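Local atomic coordinates of similar to hydroxylamine oxidoreductase (Kuenenia stuttgartiensis, PDB entry 6H5L), a protein that is a multihaem c-type cytochrome related to hydroxylamine oxidoreductase, assembled into a large haem-rich complex, and probably acts as a reductase in anammox metabolism. Residues V307-L312 / F369-H374. Residues are numbered along the deposited sequence; the frame is centred on the assembly and turned at random.
Sequences VPPSNL and FMFQAH
A chi1 of -75° sets CG of Phe-371 anti to its own carbonyl carbon, and the ring beyond it, carried by helix 356-389, meets the loop residues Pro-309, Asn-311 and Leu-312, while His-374, about one turn further on, presents a ring face to Pro-309. CD of Pro-309 sits over the centre of that imidazole, 3.5 Å from the ring centroid and 11° off the normal, a CH-pi contact. The same pyrrolidine reaches the rim of the phenyl ring, where CB of Pro-309 lies 4.1 Å from CE1 of Phe-371, near the ring plane; the proline thus bridges both aromatic groups. CB and OD1 of Asn-311 also approach CE1, but the amide is held elsewhere, its ND2 hydrogen-bonded to OD1 of Asp-333 and its OD1 to the backbone N of Ile-334. Leu-312 adds apolar cover: its CG lies 4.2 Å from CD1 of Phe-371, and its CD1 packs 3.9 Å from CB of His-374. A weak hydrogen bond, 3.3 Å long, runs from ND1 of His-374 to O of Met-370 in its own helix. NE2 of His-374 lies 3.4 Å from O of Val-307, but at an angle too poor for a hydrogen bond. An alanine in place of His-374 would probably leave CD of Pro-309 without its aromatic partner, open a gap beside it and cost O of Met-370 its weak side-chain bond. Trp-302 meets the Phe-371 ring edge-to-face, and Lys-468 of helix 455-476 touches His-374. The arrangement is proline-aromatic packing of a proline-containing loop against a long helix, joining the segment before helix 337-350 to the C-terminal helical bundle of this multihaem cytochrome.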
loop_
_atom_site.group_PDB
_atom_site.type_symbol
_atom_site.label_atom_id
_atom_site.label_comp_id
_atom_site.label_asym_id
_atom_site.label_seq_id
_atom_site.Cartn_x
_atom_site.Cartn_y
_atom_site.Cartn_z
ATOM N N VAL A 307 -34.989 18.240 -44.576
ATOM C CA VAL A 307 -36.387 18.659 -44.730
ATOM C C VAL A 307 -36.470 20.178 -44.631
ATOM O O VAL A 307 -35.973 20.761 -43.651
ATOM C CB VAL A 307 -37.263 17.987 -43.672
ATOM C CG1 VAL A 307 -38.680 18.529 -43.745
ATOM C CG2 VAL A 307 -37.257 16.476 -43.862
ATOM N N PRO A 308 -37.068 20.858 -45.604
ATOM C CA PRO A 308 -37.116 22.324 -45.569
ATOM C C PRO A 308 -37.998 22.817 -44.438
ATOM O O PRO A 308 -39.052 22.227 -44.160
ATOM C CB PRO A 308 -37.713 22.694 -46.938
ATOM C CG PRO A 308 -37.583 21.454 -47.781
ATOM C CD PRO A 308 -37.694 20.316 -46.821
ATOM N N PRO A 309 -37.608 23.893 -43.760
ATOM C CA PRO A 309 -38.484 24.483 -42.743
ATOM C C PRO A 309 -39.629 25.263 -43.375
ATOM O O PRO A 309 -39.478 25.887 -44.428
ATOM C CB PRO A 309 -37.544 25.414 -41.965
ATOM C CG PRO A 309 -36.493 25.786 -42.960
ATOM C CD PRO A 309 -36.293 24.559 -43.813
ATOM N N SER A 310 -40.790 25.220 -42.709
ATOM C CA SER A 310 -41.969 25.941 -43.183
ATOM C C SER A 310 -41.879 27.443 -42.957
ATOM O O SER A 310 -42.739 28.181 -43.450
ATOM C CB SER A 310 -43.232 25.410 -42.499
ATOM O OG SER A 310 -43.234 25.709 -41.112
ATOM N N ASN A 311 -40.869 27.911 -42.227
ATOM C CA ASN A 311 -40.721 29.320 -41.902
ATOM C C ASN A 311 -39.987 30.098 -42.988
ATOM O O ASN A 311 -39.505 31.206 -42.723
ATOM C CB ASN A 311 -39.999 29.476 -40.562
ATOM C CG ASN A 311 -40.456 28.457 -39.533
ATOM O OD1 ASN A 311 -39.824 27.416 -39.353
ATOM N ND2 ASN A 311 -41.561 28.750 -38.855
ATOM N N LEU A 312 -39.883 29.547 -44.195
ATOM C CA LEU A 312 -39.198 30.204 -45.296
ATOM C C LEU A 312 -40.091 30.241 -46.526
ATOM O O LEU A 312 -40.931 29.360 -46.736
ATOM C CB LEU A 312 -37.876 29.502 -45.647
ATOM C CG LEU A 312 -36.697 29.720 -44.699
ATOM C CD1 LEU A 312 -35.464 28.984 -45.204
ATOM C CD2 LEU A 312 -36.410 31.204 -44.538
ATOM N N PHE A 369 -28.289 29.827 -38.993
ATOM C CA PHE A 369 -27.459 29.160 -39.990
ATOM C C PHE A 369 -28.298 28.258 -40.885
ATOM O O PHE A 369 -28.078 28.198 -42.100
ATOM C CB PHE A 369 -26.351 28.357 -39.308
ATOM C CG PHE A 369 -25.533 27.524 -40.256
ATOM C CD1 PHE A 369 -24.426 28.060 -40.896
ATOM C CD2 PHE A 369 -25.873 26.203 -40.510
ATOM C CE1 PHE A 369 -23.674 27.296 -41.770
ATOM C CE2 PHE A 369 -25.127 25.437 -41.385
ATOM C CZ PHE A 369 -24.026 25.983 -42.013
ATOM N N MET A 370 -29.263 27.548 -40.301
ATOM C CA MET A 370 -30.085 26.633 -41.088
ATOM C C MET A 370 -31.046 27.389 -41.998
ATOM O O MET A 370 -31.329 26.942 -43.117
ATOM C CB MET A 370 -30.843 25.688 -40.161
ATOM C CG MET A 370 -29.940 24.703 -39.452
ATOM S SD MET A 370 -28.971 23.763 -40.643
ATOM C CE MET A 370 -30.194 22.594 -41.226
ATOM N N PHE A 371 -31.561 28.530 -41.538
ATOM C CA PHE A 371 -32.447 29.330 -42.378
ATOM C C PHE A 371 -31.713 29.844 -43.611
ATOM O O PHE A 371 -32.230 29.773 -44.732
ATOM C CB PHE A 371 -33.031 30.490 -41.569
ATOM C CG PHE A 371 -34.103 30.075 -40.602
ATOM C CD1 PHE A 371 -35.026 29.101 -40.946
ATOM C CD2 PHE A 371 -34.184 30.654 -39.346
ATOM C CE1 PHE A 371 -36.013 28.716 -40.058
ATOM C CE2 PHE A 371 -35.169 30.270 -38.453
ATOM C CZ PHE A 371 -36.084 29.301 -38.809
ATOM N N GLN A 372 -30.496 30.363 -43.424
ATOM C CA GLN A 372 -29.740 30.874 -44.561
ATOM C C GLN A 372 -29.185 29.743 -45.419
ATOM O O GLN A 372 -29.022 29.912 -46.633
ATOM C CB GLN A 372 -28.615 31.794 -44.076
ATOM C CG GLN A 372 -27.528 31.119 -43.253
ATOM C CD GLN A 372 -26.410 30.559 -44.111
ATOM O OE1 GLN A 372 -25.956 31.204 -45.057
ATOM N NE2 GLN A 372 -25.965 29.350 -43.789
ATOM N N ALA A 373 -28.899 28.586 -44.817
ATOM C CA ALA A 373 -28.409 27.455 -45.598
ATOM C C ALA A 373 -29.515 26.862 -46.463
ATOM O O ALA A 373 -29.293 26.562 -47.644
ATOM C CB ALA A 373 -27.814 26.392 -44.675
ATOM N N HIS A 374 -30.716 26.689 -45.897
ATOM C CA HIS A 374 -31.850 26.252 -46.707
ATOM C C HIS A 374 -32.214 27.276 -47.770
ATOM O O HIS A 374 -32.647 26.896 -48.863
ATOM C CB HIS A 374 -33.058 25.962 -45.814
ATOM C CG HIS A 374 -33.145 24.537 -45.360
ATOM N ND1 HIS A 374 -32.828 24.139 -44.081
ATOM C CD2 HIS A 374 -33.510 23.416 -46.021
ATOM C CE1 HIS A 374 -32.996 22.833 -43.972
ATOM N NE2 HIS A 374 -33.409 22.371 -45.137
#